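Local coordinates for ripening-associated protein (Musa acuminata, PDB 4PIT) that binds mannose-containing glycans as a jacalin-related lectin, holding dimannose in two pockets, at residues 26-31 with 41-46; 71-76 with 119-124; 4-9 with 136-141. The protein carries 1 engineered substitution. All coordinates share one frame; numbering follows the deposited sequence.

The three contacts sample the three sheets of the beta-prism. Interaction 1 is a hairpin within one sheet, apolar and packed inward on one face, polar with bound waters on the other. Interaction 3 also pairs neighbours in a sheet, but it is more deeply buried and joins the N-terminal strand to the C-terminal one by backbone bonds, with a lysine chain over a tyrosine ring on one face and aliphatic packing on the other. Interaction 2 is the odd one: a buried contact between strands of different sheets, mostly apolar, with a glycerol bridging the two backbones. Interactions 1 and 2 meet where I26 and V29 pack on F124; interactions 2 and 3 share a sheet, 119-124 running beside 136-141.

Interaction 1 (26-31 with 41-46)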
ATOM      1  N   ILE B  26      -7.250 -18.138  -2.630  1.00 12.26           N
ATOM      2  CA  ILE B  26      -8.092 -17.400  -3.582  1.00 11.43           C
ATOM      3  C   ILE B  26      -7.954 -18.061  -4.933  1.00 14.90           C
ATOM      4  O   ILE B  26      -6.809 -18.227  -5.404  1.00 15.38           O
ATOM      5  CB  ILE B  26      -7.693 -15.915  -3.666  1.00 13.57           C
ATOM      6  CG1 ILE B  26      -7.923 -15.183  -2.342  1.00 13.34           C
ATOM      7  CG2 ILE B  26      -8.419 -15.197  -4.809  1.00 13.58           C
ATOM      8  CD1 ILE B  26      -6.974 -13.926  -2.251  1.00 19.27           C
ATOM      9  N   ILE B  27      -9.093 -18.392  -5.585  1.00 11.48           N
ATOM     10  CA  ILE B  27      -8.998 -18.955  -6.943  1.00 11.97           C
ATOM     11  C   ILE B  27      -9.570 -17.986  -7.981  1.00 14.54           C
ATOM     12  O   ILE B  27      -9.134 -18.037  -9.129  1.00 13.62           O
ATOM     13  CB  ILE B  27      -9.589 -20.362  -7.048  1.00 16.08           C
ATOM     14  CG1 ILE B  27     -11.074 -20.411  -6.738  1.00 16.01           C
ATOM     15  CG2 ILE B  27      -8.777 -21.351  -6.165  1.00 17.49           C
ATOM     16  CD1 ILE B  27     -11.776 -21.780  -7.251  1.00 19.68           C
ATOM     17  N   SER B  28     -10.523 -17.103  -7.609  1.00 10.69           N
ATOM     18  CA  SER B  28     -11.014 -16.110  -8.552  1.00 10.38           C
ATOM     19  C   SER B  28     -11.646 -14.950  -7.805  1.00 11.72           C
ATOM     20  O   SER B  28     -12.056 -15.076  -6.638  1.00 11.48           O
ATOM     21  CB  SER B  28     -11.985 -16.691  -9.571  1.00 14.56           C
ATOM     22  OG  SER B  28     -13.171 -17.151  -8.958  1.00 18.90           O
ATOM     23  N   VAL B  29     -11.639 -13.791  -8.471  1.00 10.65           N
ATOM     24  CA  VAL B  29     -12.243 -12.577  -7.971  1.00  9.73           C
ATOM     25  C   VAL B  29     -13.162 -12.068  -9.070  1.00 13.25           C
ATOM     26  O   VAL B  29     -12.703 -11.889 -10.189  1.00 14.16           O
ATOM     27  CB  VAL B  29     -11.161 -11.533  -7.569  1.00 14.00           C
ATOM     28  CG1 VAL B  29     -11.787 -10.188  -7.196  1.00 14.90           C
ATOM     29  CG2 VAL B  29     -10.293 -12.052  -6.405  1.00 14.91           C
ATOM     30  N   LYS B  30     -14.416 -11.767  -8.748  1.00  9.74           N
ATOM     31  CA  LYS B  30     -15.356 -11.230  -9.723  1.00 10.17           C
ATOM     32  C   LYS B  30     -15.695  -9.850  -9.256  1.00 13.28           C
ATOM     33  O   LYS B  30     -16.262  -9.700  -8.165  1.00 12.96           O
ATOM     34  CB  LYS B  30     -16.603 -12.133  -9.806  1.00 13.21           C
ATOM     35  CG  LYS B  30     -17.578 -11.757 -10.903  1.00 17.13           C
ATOM     36  CD  LYS B  30     -18.757 -12.742 -10.947  1.00 18.21           C
ATOM     37  CE  LYS B  30     -18.432 -14.090 -11.551  1.00 21.84           C
ATOM     38  NZ  LYS B  30     -19.606 -15.010 -11.430  1.00 19.37           N
ATOM     39  N   ILE B  31     -15.298  -8.833 -10.031  1.00  9.30           N
ATOM     40  CA  ILE B  31     -15.551  -7.445  -9.661  1.00  9.06           C
ATOM     41  C   ILE B  31     -16.797  -6.970 -10.397  1.00 12.10           C
ATOM     42  O   ILE B  31     -16.828  -7.029 -11.628  1.00 12.44           O
ATOM     43  CB  ILE B  31     -14.320  -6.567 -10.010  1.00 11.28           C
ATOM     44  CG1 ILE B  31     -13.054  -7.034  -9.205  1.00 13.31           C
ATOM     45  CG2 ILE B  31     -14.626  -5.055  -9.759  1.00 11.27           C
ATOM     46  CD1 ILE B  31     -11.661  -6.472  -9.726  1.00 21.67           C
ATOM     47  N   ASP B  41     -17.159 -10.685  -5.659  1.00  9.93           N
ATOM     48  CA  ASP B  41     -17.309 -12.066  -5.234  1.00  9.71           C
ATOM     49  C   ASP B  41     -15.899 -12.581  -5.082  1.00 14.69           C
ATOM     50  O   ASP B  41     -15.107 -12.414  -6.013  1.00 15.47           O
ATOM     51  CB  ASP B  41     -18.049 -12.957  -6.228  1.00 10.97           C
ATOM     52  CG  ASP B  41     -19.539 -12.836  -6.292  1.00 14.20           C
ATOM     53  OD1 ASP B  41     -20.125 -12.204  -5.384  1.00 13.53           O
ATOM     54  OD2 ASP B  41     -20.131 -13.409  -7.218  1.00 18.43           O
ATOM     55  N   VAL B  42     -15.565 -13.197  -3.963  1.00  9.65           N
ATOM     56  CA  VAL B  42     -14.266 -13.828  -3.831  1.00  8.92           C
ATOM     57  C   VAL B  42     -14.528 -15.295  -3.722  1.00 11.37           C
ATOM     58  O   VAL B  42     -15.320 -15.714  -2.857  1.00 10.93           O
ATOM     59  CB  VAL B  42     -13.420 -13.319  -2.634  1.00  9.92           C
ATOM     60  CG1 VAL B  42     -12.063 -14.017  -2.554  1.00 10.18           C
ATOM     61  CG2 VAL B  42     -13.262 -11.780  -2.657  1.00 10.05           C
ATOM     62  N   THR B  43     -13.911 -16.089  -4.617  1.00  9.77           N
ATOM     63  CA  THR B  43     -14.073 -17.550  -4.590  1.00 10.35           C
ATOM     64  C   THR B  43     -12.764 -18.143  -4.155  1.00 11.83           C
ATOM     65  O   THR B  43     -11.706 -17.777  -4.684  1.00 10.96           O
ATOM     66  CB  THR B  43     -14.550 -18.086  -5.960  1.00 13.87           C
ATOM     67  OG1 THR B  43     -15.808 -17.476  -6.302  1.00 11.77           O
ATOM     68  CG2 THR B  43     -14.758 -19.621  -5.954  1.00 13.27           C
ATOM     69  N   PHE B  44     -12.830 -19.058  -3.184  1.00 10.33           N
ATOM     70  CA  PHE B  44     -11.623 -19.638  -2.640  1.00 10.39           C
ATOM     71  C   PHE B  44     -11.824 -21.102  -2.317  1.00 13.34           C
ATOM     72  O   PHE B  44     -12.968 -21.576  -2.254  1.00 12.83           O
ATOM     73  CB  PHE B  44     -11.219 -18.870  -1.366  1.00 12.04           C
ATOM     74  CG  PHE B  44     -12.271 -18.878  -0.279  1.00 13.89           C
ATOM     75  CD1 PHE B  44     -12.352 -19.938   0.624  1.00 16.21           C
ATOM     76  CD2 PHE B  44     -13.175 -17.828  -0.160  1.00 16.68           C
ATOM     77  CE1 PHE B  44     -13.349 -19.964   1.615  1.00 17.88           C
ATOM     78  CE2 PHE B  44     -14.151 -17.847   0.847  1.00 20.10           C
ATOM     79  CZ  PHE B  44     -14.210 -18.900   1.730  1.00 17.39           C
ATOM     80  N   THR B  45     -10.718 -21.820  -2.134  1.00 11.99           N
ATOM     81  CA  THR B  45     -10.756 -23.214  -1.716  1.00 12.13           C
ATOM     82  C   THR B  45     -10.086 -23.333  -0.365  1.00 15.28           C
ATOM     83  O   THR B  45      -9.177 -22.563  -0.009  1.00 14.95           O
ATOM     84  CB  THR B  45     -10.111 -24.154  -2.754  1.00 17.04           C
ATOM     85  OG1 THR B  45      -8.740 -23.802  -2.880  1.00 18.79           O
ATOM     86  CG2 THR B  45     -10.803 -24.110  -4.129  1.00 20.24           C
ATOM     87  N   TYR B  46     -10.525 -24.325   0.395  1.00 15.35           N
ATOM     88  CA  TYR B  46      -9.992 -24.579   1.731  1.00 15.64           C
ATOM     89  C   TYR B  46     -10.345 -25.994   2.055  1.00 17.34           C
ATOM     90  O   TYR B  46     -11.522 -26.336   1.990  1.00 16.28           O
ATOM     91  CB  TYR B  46     -10.600 -23.590   2.744  1.00 16.11           C
ATOM     92  CG  TYR B  46      -9.969 -23.590   4.120  1.00 16.65           C
ATOM     93  CD1 TYR B  46      -8.599 -23.379   4.283  1.00 17.83           C
ATOM     94  CD2 TYR B  46     -10.757 -23.658   5.265  1.00 16.92           C
ATOM     95  CE1 TYR B  46      -8.023 -23.311   5.555  1.00 18.22           C
ATOM     96  CE2 TYR B  46     -10.193 -23.585   6.539  1.00 17.91           C
ATOM     97  CZ  TYR B  46      -8.827 -23.401   6.677  1.00 21.53           C
ATOM     98  OH  TYR B  46      -8.284 -23.345   7.941  1.00 23.66           O
TER
HETATM   99  O   HOH W   1     -15.700 -15.226  -7.660  1.00 24.50           O
HETATM  100  O   HOH W   2     -19.250 -15.543  -8.543  1.00 22.14           O
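A classic beta bulge marks this hairpin: I27 and S28 of strand 25-33 both face T43 of strand 37-46. T43 O takes two amides, I27 N at 2.8 Å and S28 N at 3.2 Å, both tilted out of the carbonyl plane, so one oxygen is gripped twice. In return T43 N donates to S28 O at 2.9 Å. Past the bulge the antiparallel pairing is regular: K30 and D41 exchange two backbone bonds, and V29 stands across from V42 as a non-hydrogen-bonded pair. I27 is turned to the flank of the ribbon, and its chi1 of 62° sets CG1 between the backbone N and the carbonyl carbon, where CG1 lies 3.8 Å from T43 CG2. I27 CG2 and CD1 meet the methyl of T45. The hairpin belongs to one sheet of the jacalin-type beta-prism, and the face bearing I26, V29 and V42 packs on F124 of strand 118-128. The face of S28, K30, D41 and T43 is polar. One water sits 2.6 Å from T43 OG1, which also bonds T52, and reaches weakly to S28 OG and D41 O. K30 and D41 lie alongside each other, pointing the same way. K30 NZ and D41 OD2, 4.5 Å apart, are too distant for a salt bridge; a second water joins them, accepting from NZ and donating to OD2, while D41 OD1 is held by H54.

Interaction 2 (71-76 with 119-124); sequences EYLVGM and GKISGF. With GOL (glycerol), chain L.
G119 brings its carbonyl O to within 3.9 Å of V74 CG1. K120 comes next, its CG set between the backbone N and the carbonyl carbon (chi1 64°). This turns the chain to cross the Y72 side chain at about a right angle, bringing K120 CD to 3.9 Å from Y72 CB. Its ammonium group goes to E140 in a salt bridge, with a weak bond to O2 of a glycerol, probably from the crystallisation liquor. I121 and L73 contribute the largest shares of the contact. I121 N donates to L73 O in a nearly straight bond (170°). I121 CB packs 3.8 Å from L73 CB, and I121 CD1 touches M76 CB. The glycerol O1 then works as a bridge between the two backbones: it accepts from L73 N at 2.9 Å and donates to I121 O at 2.8 Å. At the end of the segment F124 swings its ring back, so that CZ lies 4.1 Å from L73 CD1, with the two side chains at about a right angle. I121 CG2 lies over one face of the ring, near its periphery, and I26 and V29 of the hairpin strand 25-33 also pack on this ring. Strands 73-76 and 120-124 cross at 92° and belong to different sheets, a meeting of sheets at the hydrophobic interior characteristic of the beta-prism fold of jacalin-related lectins.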
ATOM      1  N   GLU B  71      -0.418 -18.703 -10.876  1.00 19.43           N
ATOM      2  CA  GLU B  71      -0.726 -17.282 -11.003  1.00 16.84           C
ATOM      3  C   GLU B  71      -1.204 -16.770  -9.663  1.00 17.28           C
ATOM      4  O   GLU B  71      -2.030 -17.419  -9.015  1.00 15.77           O
ATOM      5  CB  GLU B  71      -1.793 -17.061 -12.072  1.00 17.71           C
ATOM      6  CG  GLU B  71      -2.007 -15.598 -12.447  1.00 17.95           C
ATOM      7  CD  GLU B  71      -3.065 -15.344 -13.506  1.00 18.25           C
ATOM      8  OE1 GLU B  71      -3.826 -16.285 -13.835  1.00 16.92           O
ATOM      9  OE2 GLU B  71      -3.145 -14.193 -13.992  1.00 16.53           O
ATOM     10  N   TYR B  72      -0.686 -15.613  -9.261  1.00 14.14           N
ATOM     11  CA  TYR B  72      -1.069 -15.028  -7.977  1.00 14.87           C
ATOM     12  C   TYR B  72      -1.197 -13.537  -8.089  1.00 15.74           C
ATOM     13  O   TYR B  72      -0.622 -12.925  -8.992  1.00 14.21           O
ATOM     14  CB  TYR B  72      -0.058 -15.390  -6.876  1.00 19.80           C
ATOM     15  CG  TYR B  72       1.375 -15.371  -7.340  1.00 24.67           C
ATOM     16  CD1 TYR B  72       2.120 -14.202  -7.314  1.00 27.42           C
ATOM     17  CD2 TYR B  72       1.996 -16.533  -7.792  1.00 26.41           C
ATOM     18  CE1 TYR B  72       3.432 -14.168  -7.791  1.00 31.21           C
ATOM     19  CE2 TYR B  72       3.307 -16.514  -8.264  1.00 28.48           C
ATOM     20  CZ  TYR B  72       4.028 -15.333  -8.245  1.00 38.25           C
ATOM     21  OH  TYR B  72       5.332 -15.307  -8.688  1.00 41.88           O
ATOM     22  N   LEU B  73      -1.960 -12.938  -7.145  1.00 11.39           N
ATOM     23  CA  LEU B  73      -2.187 -11.495  -7.130  1.00  9.82           C
ATOM     24  C   LEU B  73      -1.005 -10.769  -6.535  1.00 12.77           C
ATOM     25  O   LEU B  73      -0.619 -11.045  -5.400  1.00 13.08           O
ATOM     26  CB  LEU B  73      -3.468 -11.159  -6.328  1.00  9.42           C
ATOM     27  CG  LEU B  73      -4.762 -11.708  -6.962  1.00 13.14           C
ATOM     28  CD1 LEU B  73      -5.883 -11.790  -5.920  1.00 14.19           C
ATOM     29  CD2 LEU B  73      -5.179 -10.858  -8.204  1.00 13.47           C
ATOM     30  N   VAL B  74      -0.412  -9.841  -7.297  1.00 10.16           N
ATOM     31  CA  VAL B  74       0.793  -9.137  -6.831  1.00 10.73           C
ATOM     32  C   VAL B  74       0.626  -7.620  -6.827  1.00 11.51           C
ATOM     33  O   VAL B  74       1.600  -6.881  -6.619  1.00 12.89           O
ATOM     34  CB  VAL B  74       2.053  -9.528  -7.650  1.00 15.03           C
ATOM     35  CG1 VAL B  74       2.383 -10.996  -7.452  1.00 16.07           C
ATOM     36  CG2 VAL B  74       1.936  -9.144  -9.140  1.00 13.78           C
ATOM     37  N   GLY B  75      -0.590  -7.152  -7.062  1.00  9.23           N
ATOM     38  CA  GLY B  75      -0.814  -5.727  -7.054  1.00 10.08           C
ATOM     39  C   GLY B  75      -2.285  -5.409  -7.043  1.00 11.36           C
ATOM     40  O   GLY B  75      -3.099  -6.182  -7.552  1.00 10.57           O
ATOM     41  N   MET B  76      -2.606  -4.227  -6.533  1.00  9.44           N
ATOM     42  CA  MET B  76      -3.963  -3.716  -6.488  1.00  8.62           C
ATOM     43  C   MET B  76      -3.900  -2.215  -6.632  1.00 11.66           C
ATOM     44  O   MET B  76      -3.007  -1.589  -6.036  1.00 12.26           O
ATOM     45  CB  MET B  76      -4.659  -4.118  -5.165  1.00  9.34           C
ATOM     46  CG  MET B  76      -6.145  -3.714  -5.118  1.00 10.39           C
ATOM     47  SD  MET B  76      -6.972  -4.348  -3.646  1.00 11.40           S
ATOM     48  CE  MET B  76      -6.279  -3.277  -2.412  1.00 10.74           C
ATOM     49  N   GLY B 119       6.178 -10.250  -2.496  1.00 11.37           N
ATOM     50  CA  GLY B 119       5.022 -10.766  -1.784  1.00 10.23           C
ATOM     51  C   GLY B 119       3.832 -10.925  -2.690  1.00 11.69           C
ATOM     52  O   GLY B 119       3.884 -10.621  -3.882  1.00 11.83           O
ATOM     53  N   LYS B 120       2.729 -11.357  -2.103  1.00 10.73           N
ATOM     54  CA  LYS B 120       1.500 -11.557  -2.855  1.00  9.82           C
ATOM     55  C   LYS B 120       0.307 -11.383  -1.917  1.00 10.59           C
ATOM     56  O   LYS B 120       0.458 -11.405  -0.687  1.00  9.89           O
ATOM     57  CB  LYS B 120       1.467 -12.957  -3.498  1.00 11.73           C
ATOM     58  CG  LYS B 120       1.439 -14.115  -2.473  1.00 12.51           C
ATOM     59  CD  LYS B 120       1.392 -15.457  -3.242  1.00 16.30           C
ATOM     60  CE  LYS B 120       1.929 -16.570  -2.381  1.00 35.27           C
ATOM     61  NZ  LYS B 120       0.841 -17.207  -1.604  1.00 53.20           N
ATOM     62  N   ILE B 121      -0.857 -11.172  -2.528  1.00  9.20           N
ATOM     63  CA  ILE B 121      -2.101 -11.015  -1.773  1.00  7.80           C
ATOM     64  C   ILE B 121      -2.610 -12.368  -1.368  1.00 11.30           C
ATOM     65  O   ILE B 121      -2.730 -13.272  -2.222  1.00 12.36           O
ATOM     66  CB  ILE B 121      -3.122 -10.246  -2.635  1.00 10.05           C
ATOM     67  CG1 ILE B 121      -2.616  -8.784  -2.752  1.00 10.02           C
ATOM     68  CG2 ILE B 121      -4.540 -10.325  -2.028  1.00 11.52           C
ATOM     69  CD1 ILE B 121      -3.279  -8.017  -3.901  1.00 12.36           C
ATOM     70  N   SER B 122      -2.972 -12.509  -0.078  1.00  8.22           N
ATOM     71  CA  SER B 122      -3.464 -13.800   0.392  1.00  9.99           C
ATOM     72  C   SER B 122      -4.885 -13.771   0.962  1.00 12.70           C
ATOM     73  O   SER B 122      -5.377 -14.818   1.408  1.00 14.15           O
ATOM     74  CB  SER B 122      -2.521 -14.339   1.462  1.00 12.00           C
ATOM     75  OG  SER B 122      -2.425 -13.416   2.534  1.00 13.63           O
ATOM     76  N   GLY B 123      -5.547 -12.613   0.968  1.00  9.22           N
ATOM     77  CA  GLY B 123      -6.897 -12.507   1.485  1.00  9.00           C
ATOM     78  C   GLY B 123      -7.341 -11.061   1.382  1.00  9.36           C
ATOM     79  O   GLY B 123      -6.545 -10.164   1.072  1.00  9.48           O
ATOM     80  N   PHE B 124      -8.612 -10.835   1.697  1.00  8.40           N
ATOM     81  CA  PHE B 124      -9.230  -9.528   1.594  1.00  7.93           C
ATOM     82  C   PHE B 124      -9.987  -9.142   2.828  1.00  9.67           C
ATOM     83  O   PHE B 124     -10.516  -9.975   3.548  1.00  9.79           O
ATOM     84  CB  PHE B 124     -10.247  -9.512   0.425  1.00  9.11           C
ATOM     85  CG  PHE B 124      -9.605  -9.606  -0.931  1.00 10.11           C
ATOM     86  CD1 PHE B 124      -9.050  -8.482  -1.529  1.00 10.85           C
ATOM     87  CD2 PHE B 124      -9.596 -10.807  -1.631  1.00 13.14           C
ATOM     88  CE1 PHE B 124      -8.469  -8.556  -2.794  1.00 11.97           C
ATOM     89  CE2 PHE B 124      -9.022 -10.876  -2.906  1.00 14.86           C
ATOM     90  CZ  PHE B 124      -8.475  -9.743  -3.482  1.00 12.67           C
TER
HETATM   91  C1  GOL L 505      -3.639 -15.298  -4.146  1.00 25.49           C
HETATM   92  O1  GOL L 505      -2.669 -14.429  -4.724  1.00 17.00           O
HETATM   93  C2  GOL L 505      -3.141 -16.723  -4.033  1.00 32.77           C
HETATM   94  O2  GOL L 505      -1.771 -16.751  -3.624  1.00 39.56           O
HETATM   95  C3  GOL L 505      -3.961 -17.600  -3.112  1.00 32.22           C
HETATM   96  O3  GOL L 505      -4.397 -16.915  -1.945  1.00 31.15           O

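Interaction 3 (4-9 with 136-141); sequences AIKVGA and GVYLEP
K6 and Y138 face each other as a non-hydrogen-bonded pair, and the first torsion of each (chi1 -65° and -73°) sets CG anti to the carbonyl carbon, beside the backbone N. With both on the same face of the sheet, the side chains run side by side, pointing the same way. K6 CG lies over one face of the Y138 ring, 3.6 Å from its centroid, in a CH-pi contact displaced toward the rim. A bend at chi3 (73°) keeps the chain along the ring, and K6 CE passes 3.4 Å from Y138 OH. D19 gathers the two polar tips: one carboxylate oxygen forms a salt bridge with K6 NZ, the other a hydrogen bond with Y138 OH. A4 CB touches the ring at its edge, 4.0 Å from CE2. On the other face of the strands the contact is purely aliphatic. V7 CG2 meets V137 CG2 at 3.7 Å, and L139 CD1 touches V7 CG2, the V7 and L139 side chains crossing at about a right angle. The backbones of V7 and V137 exchange two bonds of 2.9 Å, both donors nearly along the C=O axis, and L139 N reaches I5 O. One water links I5 N to L139 O, accepting from the first and donating to the second. Further on, G8 and G136 pass with their CA atoms 4.2 Å apart, too close for a CB on either; the peptide from G8 to A9 is cis. Strand 134-140 lies between 5-11 and 118-128, while V7 and V137 also pack on L114 of strand 110-116. Beyond K6 and V7 an antiparallel strand of the second subunit continues the sheet across the dimer interface.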
ATOM      1  N   ALA B   4      -0.148 -12.036  10.861  1.00 11.89           N
ATOM      2  CA  ALA B   4      -0.722 -11.466   9.631  1.00 10.71           C
ATOM      3  C   ALA B   4      -0.203 -10.082   9.344  1.00 10.69           C
ATOM      4  O   ALA B   4       0.130  -9.329  10.271  1.00 12.87           O
ATOM      5  CB  ALA B   4      -2.239 -11.395   9.753  1.00 12.21           C
ATOM      6  N   ILE B   5      -0.156  -9.755   8.057  1.00  8.05           N
ATOM      7  CA  ILE B   5       0.141  -8.385   7.615  1.00  9.35           C
ATOM      8  C   ILE B   5      -1.041  -7.924   6.792  1.00 10.49           C
ATOM      9  O   ILE B   5      -1.397  -8.592   5.818  1.00  9.12           O
ATOM     10  CB  ILE B   5       1.458  -8.287   6.846  1.00 12.48           C
ATOM     11  CG1 ILE B   5       2.650  -8.517   7.833  1.00 14.75           C
ATOM     12  CG2 ILE B   5       1.565  -6.893   6.209  1.00 13.50           C
ATOM     13  CD1 ILE B   5       3.979  -8.618   7.205  1.00 18.45           C
ATOM     14  N   LYS B   6      -1.673  -6.821   7.202  1.00  9.20           N
ATOM     15  CA  LYS B   6      -2.849  -6.273   6.513  1.00  8.42           C
ATOM     16  C   LYS B   6      -2.568  -4.855   6.141  1.00  9.39           C
ATOM     17  O   LYS B   6      -2.146  -4.073   6.996  1.00  9.49           O
ATOM     18  CB  LYS B   6      -4.096  -6.298   7.407  1.00 10.00           C
ATOM     19  CG  LYS B   6      -4.569  -7.716   7.786  1.00 10.14           C
ATOM     20  CD  LYS B   6      -5.596  -7.724   8.949  1.00 11.17           C
ATOM     21  CE  LYS B   6      -6.956  -7.229   8.513  1.00 15.39           C
ATOM     22  NZ  LYS B   6      -7.950  -7.275   9.644  1.00 17.31           N
ATOM     23  N   VAL B   7      -2.758  -4.531   4.877  1.00  7.53           N
ATOM     24  CA  VAL B   7      -2.567  -3.150   4.396  1.00  6.67           C
ATOM     25  C   VAL B   7      -3.899  -2.666   3.796  1.00  9.03           C
ATOM     26  O   VAL B   7      -4.711  -3.452   3.272  1.00  8.50           O
ATOM     27  CB  VAL B   7      -1.372  -2.973   3.425  1.00  9.85           C
ATOM     28  CG1 VAL B   7      -0.047  -3.283   4.120  1.00 10.96           C
ATOM     29  CG2 VAL B   7      -1.534  -3.818   2.181  1.00  9.71           C
ATOM     30  N   GLY B   8      -4.120  -1.359   3.907  1.00  8.42           N
ATOM     31  CA  GLY B   8      -5.417  -0.815   3.579  1.00  8.85           C
ATOM     32  C   GLY B   8      -6.223  -0.695   4.866  1.00 12.60           C
ATOM     33  O   GLY B   8      -5.661  -0.762   5.969  1.00 12.26           O
ATOM     34  N   ALA B   9      -7.537  -0.560   4.786  1.00 10.14           N
ATOM     35  CA  ALA B   9      -8.315  -0.505   3.561  1.00  9.50           C
ATOM     36  C   ALA B   9      -8.263   0.874   2.939  1.00 10.12           C
ATOM     37  O   ALA B   9      -7.991   1.872   3.644  1.00 12.18           O
ATOM     38  CB  ALA B   9      -9.768  -0.861   3.869  1.00 10.80           C
ATOM     39  N   GLY B 136      -9.068  -3.787   1.441  1.00  7.76           N
ATOM     40  CA  GLY B 136      -7.698  -3.961   1.896  1.00  8.35           C
ATOM     41  C   GLY B 136      -7.307  -5.410   1.677  1.00  9.27           C
ATOM     42  O   GLY B 136      -8.135  -6.255   1.290  1.00  8.54           O
ATOM     43  N   VAL B 137      -6.012  -5.690   1.872  1.00  7.85           N
ATOM     44  CA  VAL B 137      -5.488  -7.032   1.609  1.00  7.07           C
ATOM     45  C   VAL B 137      -4.578  -7.551   2.696  1.00  8.46           C
ATOM     46  O   VAL B 137      -3.911  -6.783   3.394  1.00  9.08           O
ATOM     47  CB  VAL B 137      -4.718  -7.087   0.248  1.00  9.20           C
ATOM     48  CG1 VAL B 137      -5.660  -6.912  -0.946  1.00  9.96           C
ATOM     49  CG2 VAL B 137      -3.572  -6.098   0.175  1.00  9.67           C
ATOM     50  N   TYR B 138      -4.563  -8.869   2.828  1.00  7.29           N
ATOM     51  CA  TYR B 138      -3.558  -9.604   3.600  1.00  7.52           C
ATOM     52  C   TYR B 138      -2.406  -9.888   2.678  1.00  9.75           C
ATOM     53  O   TYR B 138      -2.653 -10.145   1.489  1.00  9.49           O
ATOM     54  CB  TYR B 138      -4.099 -10.936   4.116  1.00  7.81           C
ATOM     55  CG  TYR B 138      -5.076 -10.799   5.257  1.00  7.61           C
ATOM     56  CD1 TYR B 138      -6.413 -10.471   5.026  1.00  7.71           C
ATOM     57  CD2 TYR B 138      -4.688 -11.072   6.562  1.00  9.17           C
ATOM     58  CE1 TYR B 138      -7.328 -10.385   6.071  1.00  8.22           C
ATOM     59  CE2 TYR B 138      -5.595 -11.002   7.617  1.00  9.40           C
ATOM     60  CZ  TYR B 138      -6.914 -10.642   7.374  1.00  9.45           C
ATOM     61  OH  TYR B 138      -7.795 -10.551   8.428  1.00 11.87           O
ATOM     62  N   LEU B 139      -1.151  -9.890   3.205  1.00  7.99           N
ATOM     63  CA  LEU B 139       0.031 -10.183   2.375  1.00  8.39           C
ATOM     64  C   LEU B 139       0.795 -11.352   2.930  1.00 11.58           C
ATOM     65  O   LEU B 139       0.807 -11.573   4.137  1.00  9.61           O
ATOM     66  CB  LEU B 139       0.984  -8.962   2.366  1.00  7.91           C
ATOM     67  CG  LEU B 139       0.390  -7.681   1.799  1.00  9.58           C
ATOM     68  CD1 LEU B 139       1.403  -6.527   1.883  1.00 10.61           C
ATOM     69  CD2 LEU B 139      -0.085  -7.851   0.365  1.00 11.99           C
ATOM     70  N   GLU B 140       1.503 -12.043   2.047  1.00 10.22           N
ATOM     71  CA  GLU B 140       2.419 -13.105   2.452  1.00 11.14           C
ATOM     72  C   GLU B 140       3.550 -13.139   1.436  1.00 12.86           C
ATOM     73  O   GLU B 140       3.437 -12.552   0.362  1.00 12.64           O
ATOM     74  CB  GLU B 140       1.696 -14.439   2.592  1.00 14.02           C
ATOM     75  CG  GLU B 140       1.335 -15.161   1.330  1.00 17.74           C
ATOM     76  CD  GLU B 140       0.971 -16.581   1.748  1.00 30.42           C
ATOM     77  OE1 GLU B 140       0.132 -16.737   2.665  1.00 22.43           O
ATOM     78  OE2 GLU B 140       1.665 -17.518   1.308  1.00 28.53           O
ATOM     79  N   PRO B 141       4.710 -13.705   1.792  1.00 12.41           N
ATOM     80  CA  PRO B 141       5.829 -13.722   0.839  1.00 12.01           C
ATOM     81  C   PRO B 141       5.524 -14.596  -0.377  1.00 17.04           C
ATOM     82  O   PRO B 141       4.635 -15.444  -0.344  1.00 15.19           O
ATOM     83  CB  PRO B 141       6.988 -14.306   1.669  1.00 14.46           C
ATOM     84  CG  PRO B 141       6.603 -14.098   3.080  1.00 17.84           C
ATOM     85  CD  PRO B 141       5.086 -14.311   3.078  1.00 14.15           C
TER
HETATM   86  O   HOH W   3      -1.032 -11.910   6.214  1.00  9.44           O